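Side-chain contacts in hypothetical protein RPA1889 (PDB 2I9C), which is of unknown function but, as a small all-helical DUF2019 protein related to TPR-like repeats, may bind other proteins: residues Q12-L17 with A48-A53; A77-L82 with G109-L114. All coordinates share one frame; numbering follows the deposited sequence. Where two conformers were deposited one is given.

Contact 1 (Q12-L17 with A48-A53)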
ATOM      1  N   GLN A  12      12.394   3.422  -9.244  1.00 29.81           N
ATOM      2  CA  GLN A  12      11.799   4.736  -8.987  1.00 29.61           C
ATOM      3  C   GLN A  12      10.503   4.991  -9.713  1.00 28.97           C
ATOM      4  O   GLN A  12       9.580   5.635  -9.159  1.00 28.94           O
ATOM      5  CB  GLN A  12      12.748   5.902  -9.317  1.00 30.86           C
ATOM      6  CG  GLN A  12      13.770   6.187  -8.281  1.00 35.81           C
ATOM      7  CD  GLN A  12      13.190   6.521  -6.894  1.00 34.61           C
ATOM      8  OE1 GLN A  12      12.146   7.166  -6.751  1.00 37.28           O
ATOM      9  NE2 GLN A  12      13.890   6.067  -5.861  1.00 43.03           N
ATOM     10  N   ASP A  13      10.455   4.556 -10.973  1.00 27.98           N
ATOM     11  CA  ASP A  13       9.227   4.690 -11.781  1.00 28.94           C
ATOM     12  C   ASP A  13       8.083   3.862 -11.199  1.00 29.17           C
ATOM     13  O   ASP A  13       6.936   4.306 -11.219  1.00 30.15           O
ATOM     14  CB  ASP A  13       9.450   4.266 -13.252  1.00 27.23           C
ATOM     15  CG  ASP A  13      10.133   5.357 -14.099  1.00 31.24           C
ATOM     16  OD1 ASP A  13      10.218   6.529 -13.644  1.00 30.18           O
ATOM     17  OD2 ASP A  13      10.596   5.036 -15.241  1.00 29.99           O
ATOM     18  N   LEU A  14       8.399   2.661 -10.716  1.00 28.94           N
ATOM     19  CA  LEU A  14       7.422   1.815  -9.982  1.00 28.36           C
ATOM     20  C   LEU A  14       6.844   2.512  -8.726  1.00 28.19           C
ATOM     21  O   LEU A  14       5.613   2.460  -8.469  1.00 28.28           O
ATOM     22  CB  LEU A  14       8.052   0.452  -9.630  1.00 27.17           C
ATOM     23  CG  LEU A  14       8.277  -0.480 -10.851  1.00 27.87           C
ATOM     24  CD1 LEU A  14       9.208  -1.573 -10.497  1.00 26.92           C
ATOM     25  CD2 LEU A  14       6.937  -1.069 -11.373  1.00 26.80           C
ATOM     26  N   VAL A  15       7.711   3.124  -7.927  1.00 27.45           N
ATOM     27  CA  VAL A  15       7.232   3.891  -6.757  1.00 27.69           C
ATOM     28  C   VAL A  15       6.292   5.035  -7.165  1.00 26.74           C
ATOM     29  O   VAL A  15       5.235   5.234  -6.553  1.00 26.34           O
ATOM     30  CB  VAL A  15       8.393   4.399  -5.850  1.00 28.28           C
ATOM     31  CG1 VAL A  15       7.846   5.213  -4.672  1.00 28.52           C
ATOM     32  CG2 VAL A  15       9.138   3.210  -5.261  1.00 29.26           C
ATOM     33  N   ALA A  16       6.689   5.788  -8.200  1.00 26.57           N
ATOM     34  CA  ALA A  16       5.894   6.923  -8.655  1.00 26.60           C
ATOM     35  C   ALA A  16       4.568   6.361  -9.171  1.00 26.99           C
ATOM     36  O   ALA A  16       3.525   6.943  -8.934  1.00 26.14           O
ATOM     37  CB  ALA A  16       6.631   7.747  -9.769  1.00 25.59           C
ATOM     38  N   LEU A  17       4.605   5.249  -9.925  1.00 27.73           N
ATOM     39  CA  LEU A  17       3.339   4.722 -10.472  1.00 27.54           C
ATOM     40  C   LEU A  17       2.454   4.144  -9.345  1.00 27.22           C
ATOM     41  O   LEU A  17       1.242   4.296  -9.363  1.00 26.07           O
ATOM     42  CB  LEU A  17       3.600   3.666 -11.556  1.00 27.40           C
ATOM     43  CG  LEU A  17       2.354   3.112 -12.254  1.00 26.09           C
ATOM     44  CD1 LEU A  17       1.648   4.250 -13.117  1.00 27.21           C
ATOM     45  CD2 LEU A  17       2.780   1.890 -13.150  1.00 27.94           C
ATOM     46  N   ALA A  48       3.728  -3.976  -6.550  1.00 30.03           N
ATOM     47  CA  ALA A  48       4.328  -4.460  -5.310  1.00 31.58           C
ATOM     48  C   ALA A  48       5.009  -5.794  -5.518  1.00 30.69           C
ATOM     49  O   ALA A  48       6.101  -5.994  -4.987  1.00 31.17           O
ATOM     50  CB  ALA A  48       3.301  -4.571  -4.216  1.00 31.69           C
ATOM     51  N   ASP A  49       4.392  -6.692  -6.305  1.00 31.88           N
ATOM     52  CA  ASP A  49       5.011  -8.002  -6.647  1.00 31.48           C
ATOM     53  C   ASP A  49       6.283  -7.864  -7.444  1.00 30.92           C
ATOM     54  O   ASP A  49       7.250  -8.594  -7.219  1.00 29.49           O
ATOM     55  CB  ASP A  49       4.042  -8.912  -7.411  1.00 32.74           C
ATOM     56  CG  ASP A  49       3.023  -9.575  -6.486  1.00 36.47           C
ATOM     57  OD1 ASP A  49       3.079  -9.341  -5.244  1.00 40.43           O
ATOM     58  OD2 ASP A  49       2.152 -10.283  -7.007  1.00 41.56           O
ATOM     59  N   GLU A  50       6.293  -6.920  -8.382  1.00 30.35           N
ATOM     60  CA  GLU A  50       7.510  -6.655  -9.145  1.00 30.31           C
ATOM     61  C   GLU A  50       8.636  -6.117  -8.216  1.00 29.77           C
ATOM     62  O   GLU A  50       9.782  -6.530  -8.315  1.00 28.60           O
ATOM     63  CB  GLU A  50       7.233  -5.679 -10.310  1.00 30.57           C
ATOM     64  CG  GLU A  50       8.494  -5.258 -11.092  1.00 29.60           C
ATOM     65  CD  GLU A  50       9.184  -6.409 -11.828  1.00 31.76           C
ATOM     66  OE1 GLU A  50       8.563  -7.473 -12.132  1.00 32.91           O
ATOM     67  OE2 GLU A  50      10.379  -6.265 -12.104  1.00 30.09           O
ATOM     68  N   LEU A  51       8.297  -5.184  -7.334  1.00 29.25           N
ATOM     69  CA  LEU A  51       9.297  -4.598  -6.445  1.00 29.07           C
ATOM     70  C   LEU A  51       9.823  -5.705  -5.516  1.00 28.93           C
ATOM     71  O   LEU A  51      11.018  -5.810  -5.288  1.00 29.00           O
ATOM     72  CB  LEU A  51       8.676  -3.469  -5.613  1.00 27.77           C
ATOM     73  CG  LEU A  51       8.451  -2.144  -6.327  1.00 28.98           C
ATOM     74  CD1 LEU A  51       7.497  -1.275  -5.516  1.00 27.35           C
ATOM     75  CD2 LEU A  51       9.788  -1.433  -6.489  1.00 27.82           C
ATOM     76  N   LYS A  52       8.917  -6.508  -4.969  1.00 29.80           N
ATOM     77  CA  LYS A  52       9.312  -7.659  -4.142  1.00 31.19           C
ATOM     78  C   LYS A  52      10.285  -8.597  -4.896  1.00 31.38           C
ATOM     79  O   LYS A  52      11.282  -8.991  -4.324  1.00 31.83           O
ATOM     80  CB  LYS A  52       8.077  -8.428  -3.623  1.00 31.18           C
ATOM     81  CG  LYS A  52       8.448  -9.732  -2.871  1.00 32.72           C
ATOM     82  CD  LYS A  52       7.236 -10.572  -2.457  1.00 33.62           C
ATOM     83  CE  LYS A  52       6.442 -11.037  -3.659  1.00 38.13           C
ATOM     84  NZ  LYS A  52       5.713 -12.323  -3.418  1.00 42.51           N
ATOM     85  N   ALA A  53      10.034  -8.889  -6.180  1.00 31.47           N
ATOM     86  CA  ALA A  53      10.905  -9.788  -6.976  1.00 32.01           C
ATOM     87  C   ALA A  53      12.311  -9.294  -7.264  1.00 32.60           C
ATOM     88  O   ALA A  53      13.154 -10.062  -7.749  1.00 32.91           O
ATOM     89  CB  ALA A  53      10.224 -10.212  -8.291  1.00 32.32           C
TER
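Leu14 reaches across to Leu51 and Glu50 near the open end of a helical hairpin, where the beginning of helix 11-30 packs antiparallel against the end of helix 34-53. The tight part is small and made of carbon. Leu14 and Leu51 are the residues in register, their CA atoms 7.6 Å apart, and their side chains slide past one another in opposite directions. Leu51 meets Leu14 through a single methyl: CD2 lies 4.1 Å from Leu14 CD1 and equally 4.1 Å from Leu14 CB, so it rests alongside the leucine rather than meeting only its end. The aliphatic stem of Glu50 belongs to the same tight patch and crosses Leu14 at about a right angle. It makes the shortest approach of all, with Glu50 CG 3.8 Å from Leu14 CD1. Ile47, one turn back from Leu51, and Met9 add further apolar surface around Leu14.

Toward solvent the character changes, and the carboxylate of the partly exposed Glu50 marks that side. CG of this residue is anti to the backbone N (chi1 175°), and the chain then bends at chi2 (64°), so that the methylene faces the leucine while the acid group goes elsewhere. Its partner is Arg54, a residue that Leu14 also touches. The two segments thus meet here through carbon alone, and the charge is answered outside them, in a salt bridge between Glu50 OE2 and Arg54 NH2.

Contact 2 (A77-L82 with G109-L114)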
ATOM      1  N   ALA A  77       0.829   1.695   1.262  1.00 25.65           N
ATOM      2  CA  ALA A  77       2.286   1.622   1.421  1.00 27.11           C
ATOM      3  C   ALA A  77       2.666   0.937   2.753  1.00 27.89           C
ATOM      4  O   ALA A  77       3.573   0.101   2.779  1.00 28.06           O
ATOM      5  CB  ALA A  77       2.950   3.050   1.323  1.00 26.33           C
ATOM      6  N   ALA A  78       1.940   1.245   3.821  1.00 27.96           N
ATOM      7  CA  ALA A  78       2.182   0.621   5.105  1.00 28.91           C
ATOM      8  C   ALA A  78       1.767  -0.840   5.080  1.00 29.00           C
ATOM      9  O   ALA A  78       2.497  -1.717   5.559  1.00 27.40           O
ATOM     10  CB  ALA A  78       1.458   1.388   6.227  1.00 28.56           C
ATOM     11  N   LYS A  79       0.609  -1.138   4.487  1.00 29.94           N
ATOM     12  CA  LYS A  79       0.211  -2.560   4.366  1.00 30.30           C
ATOM     13  C   LYS A  79       1.220  -3.403   3.590  1.00 31.08           C
ATOM     14  O   LYS A  79       1.514  -4.520   3.966  1.00 29.90           O
ATOM     15  CB  LYS A  79      -1.185  -2.712   3.746  1.00 31.68           C
ATOM     16  CG  LYS A  79      -2.290  -2.353   4.718  1.00 33.69           C
ATOM     17  CD  LYS A  79      -3.629  -2.180   4.068  1.00 38.92           C
ATOM     18  CE  LYS A  79      -4.288  -3.481   3.678  1.00 44.67           C
ATOM     19  NZ  LYS A  79      -5.533  -3.134   2.863  1.00 51.86           N
ATOM     20  N   LEU A  80       1.771  -2.848   2.533  1.00 32.02           N
ATOM     21  CA  LEU A  80       2.677  -3.605   1.647  1.00 32.87           C
ATOM     22  C   LEU A  80       4.140  -3.570   2.095  1.00 32.73           C
ATOM     23  O   LEU A  80       5.009  -4.181   1.452  1.00 33.69           O
ATOM     24  CB  LEU A  80       2.562  -3.080   0.185  1.00 32.47           C
ATOM     25  CG  LEU A  80       1.269  -3.570  -0.505  1.00 34.50           C
ATOM     26  CD1 LEU A  80       0.997  -2.848  -1.832  1.00 36.75           C
ATOM     27  CD2 LEU A  80       1.376  -5.052  -0.766  1.00 39.81           C
ATOM     28  N   THR A  81       4.433  -2.848   3.176  1.00 31.79           N
ATOM     29  CA  THR A  81       5.780  -2.901   3.736  1.00 30.83           C
ATOM     30  C   THR A  81       5.855  -3.619   5.081  1.00 31.19           C
ATOM     31  O   THR A  81       6.925  -3.623   5.715  1.00 32.14           O
ATOM     32  CB  THR A  81       6.443  -1.505   3.829  1.00 31.18           C
ATOM     33  OG1 THR A  81       5.600  -0.590   4.541  1.00 30.22           O
ATOM     34  CG2 THR A  81       6.685  -0.944   2.459  1.00 29.98           C
ATOM     35  N   LEU A  82       4.756  -4.210   5.543  1.00 30.05           N
ATOM     36  CA  LEU A  82       4.805  -4.939   6.831  1.00 30.75           C
ATOM     37  C   LEU A  82       5.863  -6.050   6.828  1.00 30.96           C
ATOM     38  O   LEU A  82       6.459  -6.317   7.849  1.00 30.72           O
ATOM     39  CB  LEU A  82       3.446  -5.529   7.220  1.00 31.13           C
ATOM     40  CG  LEU A  82       2.421  -4.531   7.774  1.00 32.17           C
ATOM     41  CD1 LEU A  82       0.985  -5.059   7.497  1.00 32.56           C
ATOM     42  CD2 LEU A  82       2.653  -4.363   9.266  1.00 31.54           C
ATOM     43  N   GLY A 109      -7.056  -0.441  11.227  1.00 28.21           N
ATOM     44  CA  GLY A 109      -7.468  -1.048  12.487  1.00 27.64           C
ATOM     45  C   GLY A 109      -7.626  -2.556  12.347  1.00 27.59           C
ATOM     46  O   GLY A 109      -7.078  -3.318  13.172  1.00 28.44           O
HETATM   47  N   MSE A 110      -8.342  -2.995  11.302  1.00 27.65           N
HETATM   48  CA  MSE A 110      -8.508  -4.422  11.003  0.50 28.48           C
HETATM   49  C   MSE A 110      -7.159  -5.129  10.706  1.00 27.76           C
HETATM   50  O   MSE A 110      -6.918  -6.252  11.193  1.00 27.19           O
HETATM   51  CB  MSE A 110      -9.529  -4.627   9.874  0.50 29.48           C
HETATM   52  CG  MSE A 110      -9.863  -6.102   9.525  0.50 34.50           C
HETATM   53 SE   MSE A 110     -11.313  -7.002  10.595  0.50 48.64          SE
HETATM   54  CE  MSE A 110     -10.243  -7.697  12.058  0.50 45.08           C
ATOM     55  N   CYS A 111      -6.282  -4.463   9.941  1.00 27.28           N
ATOM     56  CA  CYS A 111      -4.936  -4.966   9.681  0.50 27.28           C
ATOM     57  C   CYS A 111      -4.176  -5.234  10.976  1.00 27.84           C
ATOM     58  O   CYS A 111      -3.571  -6.290  11.135  1.00 27.60           O
ATOM     59  CB  CYS A 111      -4.123  -3.994   8.829  0.50 27.15           C
ATOM     60  SG  CYS A 111      -2.663  -4.769   8.195  0.50 25.90           S
ATOM     61  N   LEU A 112      -4.211  -4.263  11.880  1.00 27.14           N
ATOM     62  CA  LEU A 112      -3.543  -4.381  13.153  1.00 27.03           C
ATOM     63  C   LEU A 112      -4.182  -5.487  14.048  1.00 27.11           C
ATOM     64  O   LEU A 112      -3.467  -6.242  14.718  1.00 26.53           O
ATOM     65  CB  LEU A 112      -3.522  -3.016  13.840  1.00 26.01           C
ATOM     66  CG  LEU A 112      -2.602  -1.959  13.255  1.00 26.66           C
ATOM     67  CD1 LEU A 112      -2.857  -0.627  14.000  1.00 27.77           C
ATOM     68  CD2 LEU A 112      -1.117  -2.376  13.283  1.00 27.66           C
ATOM     69  N   ASP A 113      -5.501  -5.613  14.020  1.00 27.53           N
ATOM     70  CA  ASP A 113      -6.197  -6.733  14.722  1.00 28.76           C
ATOM     71  C   ASP A 113      -5.701  -8.097  14.215  1.00 28.71           C
ATOM     72  O   ASP A 113      -5.340  -8.963  14.999  1.00 28.57           O
ATOM     73  CB  ASP A 113      -7.730  -6.616  14.577  1.00 28.20           C
ATOM     74  CG  ASP A 113      -8.300  -5.404  15.329  1.00 31.82           C
ATOM     75  OD1 ASP A 113      -7.589  -4.871  16.214  1.00 34.67           O
ATOM     76  OD2 ASP A 113      -9.438  -4.961  15.030  1.00 32.81           O
ATOM     77  N   LEU A 114      -5.625  -8.252  12.895  1.00 29.07           N
ATOM     78  CA  LEU A 114      -5.156  -9.486  12.290  1.00 30.21           C
ATOM     79  C   LEU A 114      -3.698  -9.744  12.674  1.00 30.84           C
ATOM     80  O   LEU A 114      -3.328 -10.860  12.973  1.00 31.45           O
ATOM     81  CB  LEU A 114      -5.313  -9.419  10.760  1.00 30.57           C
ATOM     82  CG  LEU A 114      -6.750  -9.431  10.210  1.00 30.07           C
ATOM     83  CD1 LEU A 114      -6.807  -8.929   8.756  1.00 27.23           C
ATOM     84  CD2 LEU A 114      -7.231 -10.854  10.329  1.00 26.56           C
TER
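Cys111 points its side chain from helix 104-117 at the place where helix 71-79 gives way to a turn, and it meets both Leu82 and Lys79 there. It loses more surface to the contact than either partner. With SG anti to the backbone N (chi1 -166°), the sulfur is turned toward Leu82 and Lys79; the cysteine was modelled in two conformers, so the distances to SG hold for this one alone. Leu82, the last residue of a type I turn that starts at Lys79, faces the helix and places CD1 3.7 Å from Cys111 SG. Lys79 passes at the margin, its methylene CG 4.3 Å from the same SG.

Leu82 also touches Pro122 of the C-terminal tail. Beyond CG the lysine chain turns away from the sulfur, and NZ forms a salt bridge with OD1 of Asp107, which lies outside the segment, one turn earlier on the cysteine's helix.

The chemistry is thus divided by depth: sulfur and methyl meet in a buried apolar spot, whereas the lysine gives the cysteine only carbon and takes its charge to Asp107. This implies that packing holds the turn, and an ion pair the end of helix 71-79, to helix 104-117.

Overall arrangement
From the N terminus, the chain runs through helix 11-30, turns, and comes back along helix 34-53; contact 1 closes this hairpin, spanning 30 intervening residues, nearly all helical. After a linking loop, helix 71-79 leads into contact 2, which closes a second excursion of 26 residues that takes in helix 86-99 and the start of helix 104-117. The two closures stand in series, neither nested nor crossing, and lie on opposite sides of the chain's centre, their own centres about 19 Å apart. They are nonetheless joined through packing: Ala48 CB and Leu80 CD1 approach to 3.7 Å, bringing the end of the N-terminal hairpin against the turn that opens the C-terminal helices.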